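Local atomic coordinates of 3-HSA hydroxylase, oxygenase (Rhodococcus sp., PDB entry 2RFQ), a protein that hydroxylates the steroid catabolite 3-HSA at the position ortho to its phenolic hydroxyl, using reduced FMN and oxygen, during bacterial breakdown of cholesterol. Residues 182-190 with 359-367. Numbering follows the deposited sequence.
Sequences WNVVGLRGT and WRDAHAGRV
D361 and R360, neighbours on helix 354-365, grip the backbone of the loop residues V185-R188, joining the loop between strands 177-179 and 193-198 to the C-terminal helical domain of this acyl-CoA dehydrogenase-like fold. D361 OD1 accepts the backbone N-H of L187 at 2.8 Å, met from above the carboxylate plane. The same oxygen accepts a hydrogen bond from a water 2.7 Å away, and that water accepts from R188 N, so one carboxylate serves two successive amides. R360 takes the carbonyl two residues earlier: its chain bends at chi3 (-68°), and NH1 reaches V185 O at 2.9 Å, nearly in the guanidinium plane. E31 makes a salt bridge with NH1 as well, probably easing the nearness of R188 NH1, 3.7 Å from R360 NH1. With an alanine at R360, V185 O would probably lose this donor and E31 this positive partner. G186 suits the closest approach, because a CB here would collide with R360 O; in small A364, CB lies 3.5 Å from G186 C. L187, apolar, covers the next helical turn, CD1 lying 3.6 Å from G365 N near W84, an FMN-binding position by similarity. Within the loop, R188 NE donates to V184 O, while L187 O accepts from T190 N, T190 OG1 and W182 NE1, the last at 2.9 Å in the indole plane.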
ATOM      1  N   TRP A 182      24.930  16.817  17.202  1.00 12.01           N
ATOM      2  CA  TRP A 182      23.551  16.467  16.805  1.00 11.83           C
ATOM      3  C   TRP A 182      22.979  17.463  15.791  1.00 11.34           C
ATOM      4  O   TRP A 182      22.621  18.589  16.133  1.00 12.68           O
ATOM      5  CB  TRP A 182      22.694  16.387  18.061  1.00 10.78           C
ATOM      6  CG  TRP A 182      21.346  15.802  17.873  1.00 11.43           C
ATOM      7  CD1 TRP A 182      20.154  16.392  18.175  1.00 11.24           C
ATOM      8  CD2 TRP A 182      21.047  14.486  17.397  1.00 11.33           C
ATOM      9  NE1 TRP A 182      19.115  15.528  17.906  1.00  9.00           N
ATOM     10  CE2 TRP A 182      19.635  14.347  17.427  1.00  9.19           C
ATOM     11  CE3 TRP A 182      21.833  13.408  16.942  1.00 10.95           C
ATOM     12  CZ2 TRP A 182      18.990  13.182  17.024  1.00 10.68           C
ATOM     13  CZ3 TRP A 182      21.185  12.241  16.531  1.00 10.69           C
ATOM     14  CH2 TRP A 182      19.778  12.138  16.594  1.00 11.14           C
ATOM     15  N   ASN A 183      22.894  17.036  14.528  1.00 11.64           N
ATOM     16  CA  ASN A 183      22.572  17.928  13.425  1.00 11.27           C
ATOM     17  C   ASN A 183      21.723  17.189  12.387  1.00 10.45           C
ATOM     18  O   ASN A 183      22.213  16.785  11.316  1.00 10.51           O
ATOM     19  CB  ASN A 183      23.891  18.408  12.804  1.00 11.54           C
ATOM     20  CG  ASN A 183      23.689  19.482  11.784  1.00 14.18           C
ATOM     21  OD1 ASN A 183      22.675  20.169  11.782  1.00 14.98           O
ATOM     22  ND2 ASN A 183      24.665  19.630  10.883  1.00 19.20           N
ATOM     23  N   VAL A 184      20.447  17.009  12.735  1.00  9.29           N
ATOM     24  CA  VAL A 184      19.572  16.076  12.003  1.00  9.25           C
ATOM     25  C   VAL A 184      18.221  16.677  11.623  1.00  8.86           C
ATOM     26  O   VAL A 184      17.821  17.733  12.130  1.00  9.58           O
ATOM     27  CB  VAL A 184      19.336  14.798  12.830  1.00 10.00           C
ATOM     28  CG1 VAL A 184      20.638  13.999  12.942  1.00 10.63           C
ATOM     29  CG2 VAL A 184      18.826  15.170  14.197  1.00 10.88           C
ATOM     30  N   VAL A 185      17.502  15.982  10.742  1.00  8.19           N
ATOM     31  CA  VAL A 185      16.256  16.529  10.171  1.00  7.96           C
ATOM     32  C   VAL A 185      15.033  16.398  11.117  1.00  8.12           C
ATOM     33  O   VAL A 185      14.033  17.103  10.978  1.00  8.38           O
ATOM     34  CB  VAL A 185      15.951  15.842   8.808  1.00  8.70           C
ATOM     35  CG1 VAL A 185      15.596  14.352   9.026  1.00  9.03           C
ATOM     36  CG2 VAL A 185      14.836  16.578   7.999  1.00  8.38           C
ATOM     37  N   GLY A 186      15.126  15.486  12.067  1.00  8.00           N
ATOM     38  CA  GLY A 186      14.054  15.309  13.077  1.00  8.07           C
ATOM     39  C   GLY A 186      14.612  14.845  14.408  1.00  7.18           C
ATOM     40  O   GLY A 186      15.785  14.451  14.514  1.00  6.89           O
ATOM     41  N   LEU A 187      13.749  14.850  15.428  1.00  6.75           N
ATOM     42  CA  LEU A 187      14.186  14.607  16.820  1.00  6.45           C
ATOM     43  C   LEU A 187      15.356  15.535  17.183  1.00  7.32           C
ATOM     44  O   LEU A 187      16.231  15.192  17.985  1.00  7.97           O
ATOM     45  CB  LEU A 187      14.558  13.122  17.068  1.00  7.34           C
ATOM     46  CG  LEU A 187      13.345  12.171  17.116  1.00  7.66           C
ATOM     47  CD1 LEU A 187      13.881  10.710  17.271  1.00  7.94           C
ATOM     48  CD2 LEU A 187      12.390  12.569  18.272  1.00  9.65           C
ATOM     49  N   ARG A 188      15.334  16.739  16.619  1.00  8.21           N
ATOM     50  CA  ARG A 188      16.400  17.728  16.870  1.00  8.27           C
ATOM     51  C   ARG A 188      16.531  18.033  18.369  1.00  8.05           C
ATOM     52  O   ARG A 188      17.643  18.151  18.909  1.00  9.42           O
ATOM     53  CB  ARG A 188      16.113  19.014  16.098  1.00  9.57           C
ATOM     54  CG  ARG A 188      16.265  18.796  14.622  1.00  9.13           C
ATOM     55  CD  ARG A 188      15.828  20.031  13.819  1.00 14.26           C
ATOM     56  NE  ARG A 188      16.235  19.894  12.431  1.00 20.51           N
ATOM     57  CZ  ARG A 188      15.744  20.613  11.424  1.00 24.77           C
ATOM     58  NH1 ARG A 188      14.766  21.508  11.634  1.00 22.20           N
ATOM     59  NH2 ARG A 188      16.234  20.430  10.198  1.00 26.59           N
ATOM     60  N   GLY A 189      15.395  18.111  19.054  1.00  7.44           N
ATOM     61  CA  GLY A 189      15.389  18.437  20.485  1.00  7.94           C
ATOM     62  C   GLY A 189      16.022  17.396  21.396  1.00  8.71           C
ATOM     63  O   GLY A 189      16.282  17.685  22.563  1.00  9.41           O
ATOM     64  N   THR A 190      16.257  16.175  20.883  1.00  7.57           N
ATOM     65  CA  THR A 190      16.722  15.109  21.762  1.00  8.01           C
ATOM     66  C   THR A 190      18.169  15.296  22.232  1.00  8.61           C
ATOM     67  O   THR A 190      18.558  14.693  23.231  1.00 10.06           O
ATOM     68  CB  THR A 190      16.544  13.693  21.138  1.00  7.25           C
ATOM     69  OG1 THR A 190      17.350  13.589  19.955  1.00  8.16           O
ATOM     70  CG2 THR A 190      15.056  13.466  20.799  1.00  7.72           C
ATOM     71  N   TRP A 359       5.897  14.753  12.067  1.00  6.76           N
ATOM     72  CA  TRP A 359       6.257  14.022  10.836  1.00  7.03           C
ATOM     73  C   TRP A 359       7.766  13.801  10.774  1.00  6.52           C
ATOM     74  O   TRP A 359       8.221  12.665  10.659  1.00  6.37           O
ATOM     75  CB  TRP A 359       5.712  14.808   9.614  1.00  7.01           C
ATOM     76  CG  TRP A 359       6.022  14.233   8.268  1.00  5.88           C
ATOM     77  CD1 TRP A 359       5.584  13.037   7.736  1.00  7.91           C
ATOM     78  CD2 TRP A 359       6.852  14.836   7.281  1.00  7.59           C
ATOM     79  NE1 TRP A 359       6.098  12.870   6.456  1.00  8.21           N
ATOM     80  CE2 TRP A 359       6.877  13.959   6.155  1.00  7.98           C
ATOM     81  CE3 TRP A 359       7.576  16.035   7.232  1.00  8.37           C
ATOM     82  CZ2 TRP A 359       7.587  14.272   4.977  1.00  9.48           C
ATOM     83  CZ3 TRP A 359       8.295  16.340   6.057  1.00  9.53           C
ATOM     84  CH2 TRP A 359       8.308  15.458   4.971  1.00  9.12           C
ATOM     85  N   ARG A 360       8.549  14.876  10.893  1.00  6.66           N
ATOM     86  CA  ARG A 360      10.012  14.726  10.860  1.00  5.86           C
ATOM     87  C   ARG A 360      10.520  13.904  12.022  1.00  5.95           C
ATOM     88  O   ARG A 360      11.414  13.049  11.867  1.00  6.19           O
ATOM     89  CB  ARG A 360      10.676  16.093  10.863  1.00  6.21           C
ATOM     90  CG  ARG A 360      10.488  16.813   9.507  1.00  7.40           C
ATOM     91  CD  ARG A 360      11.179  18.183   9.513  1.00  8.07           C
ATOM     92  NE  ARG A 360      10.525  19.137  10.417  1.00  8.46           N
ATOM     93  CZ  ARG A 360      10.966  19.483  11.628  1.00  8.06           C
ATOM     94  NH1 ARG A 360      12.081  18.951  12.140  1.00  9.13           N
ATOM     95  NH2 ARG A 360      10.281  20.358  12.348  1.00 10.29           N
ATOM     96  N   ASP A 361       9.935  14.153  13.193  1.00  6.89           N
ATOM     97  CA  ASP A 361      10.341  13.431  14.411  1.00  6.29           C
ATOM     98  C   ASP A 361      10.139  11.906  14.305  1.00  6.80           C
ATOM     99  O   ASP A 361      11.019  11.126  14.708  1.00  7.19           O
ATOM    100  CB  ASP A 361       9.581  13.983  15.615  1.00  7.84           C
ATOM    101  CG  ASP A 361      10.105  15.341  16.085  1.00  8.08           C
ATOM    102  OD1 ASP A 361      11.129  15.848  15.576  1.00  7.06           O
ATOM    103  OD2 ASP A 361       9.448  15.947  16.971  1.00  8.15           O
ATOM    104  N   ALA A 362       8.973  11.501  13.794  1.00  6.35           N
ATOM    105  CA  ALA A 362       8.653  10.057  13.655  1.00  6.92           C
ATOM    106  C   ALA A 362       9.589   9.422  12.645  1.00  7.31           C
ATOM    107  O   ALA A 362      10.104   8.320  12.864  1.00  7.07           O
ATOM    108  CB  ALA A 362       7.177   9.857  13.259  1.00  7.18           C
ATOM    109  N   HIS A 363       9.860  10.133  11.545  1.00  6.28           N
ATOM    110  CA  HIS A 363      10.761   9.569  10.541  1.00  7.27           C
ATOM    111  C   HIS A 363      12.192   9.465  11.049  1.00  7.36           C
ATOM    112  O   HIS A 363      12.957   8.566  10.652  1.00  7.96           O
ATOM    113  CB  HIS A 363      10.661  10.353   9.233  1.00  7.13           C
ATOM    114  CG  HIS A 363       9.460   9.992   8.436  1.00  7.62           C
ATOM    115  ND1 HIS A 363       9.439   8.912   7.571  1.00  7.78           N
ATOM    116  CD2 HIS A 363       8.212  10.518   8.421  1.00  8.24           C
ATOM    117  CE1 HIS A 363       8.233   8.811   7.032  1.00  8.82           C
ATOM    118  NE2 HIS A 363       7.469   9.767   7.538  1.00  7.11           N
ATOM    119  N   ALA A 364      12.545  10.329  12.002  1.00  6.13           N
ATOM    120  CA  ALA A 364      13.867  10.241  12.587  1.00  6.54           C
ATOM    121  C   ALA A 364      13.920   9.065  13.550  1.00  6.71           C
ATOM    122  O   ALA A 364      14.894   8.296  13.541  1.00  7.19           O
ATOM    123  CB  ALA A 364      14.252  11.537  13.288  1.00  6.85           C
ATOM    124  N   GLY A 365      12.879   8.909  14.370  1.00  6.27           N
ATOM    125  CA  GLY A 365      12.831   7.800  15.349  1.00  6.27           C
ATOM    126  C   GLY A 365      12.885   6.452  14.627  1.00  6.63           C
ATOM    127  O   GLY A 365      13.413   5.465  15.143  1.00  6.27           O
ATOM    128  N   ARG A 366      12.330   6.425  13.415  1.00  6.56           N
ATOM    129  CA  ARG A 366      12.247   5.217  12.597  1.00  6.95           C
ATOM    130  C   ARG A 366      13.612   4.570  12.353  1.00  6.70           C
ATOM    131  O   ARG A 366      13.687   3.358  12.145  1.00  6.86           O
ATOM    132  CB  ARG A 366      11.567   5.566  11.272  1.00  6.26           C
ATOM    133  CG  ARG A 366      11.627   4.449  10.200  1.00  6.93           C
ATOM    134  CD  ARG A 366      10.847   3.180  10.593  1.00  8.69           C
ATOM    135  NE  ARG A 366      10.921   2.257   9.468  1.00  9.14           N
ATOM    136  CZ  ARG A 366      11.966   1.487   9.190  1.00  8.16           C
ATOM    137  NH1 ARG A 366      11.931   0.738   8.081  1.00 10.05           N
ATOM    138  NH2 ARG A 366      13.041   1.460   9.986  1.00  7.92           N
ATOM    139  N   VAL A 367      14.695   5.367  12.383  1.00  5.49           N
ATOM    140  CA  VAL A 367      16.026   4.851  11.997  1.00  6.34           C
ATOM    141  C   VAL A 367      16.673   3.955  13.052  1.00  5.99           C
ATOM    142  O   VAL A 367      17.677   3.275  12.778  1.00  7.32           O
ATOM    143  CB  VAL A 367      17.008   5.963  11.589  1.00  6.35           C
ATOM    144  CG1 VAL A 367      16.350   6.927  10.568  1.00  6.33           C
ATOM    145  CG2 VAL A 367      17.556   6.675  12.833  1.00  7.29           C
TER
HETATM  146  O   HOH W   1      12.975  17.843  15.332  1.00  9.92           O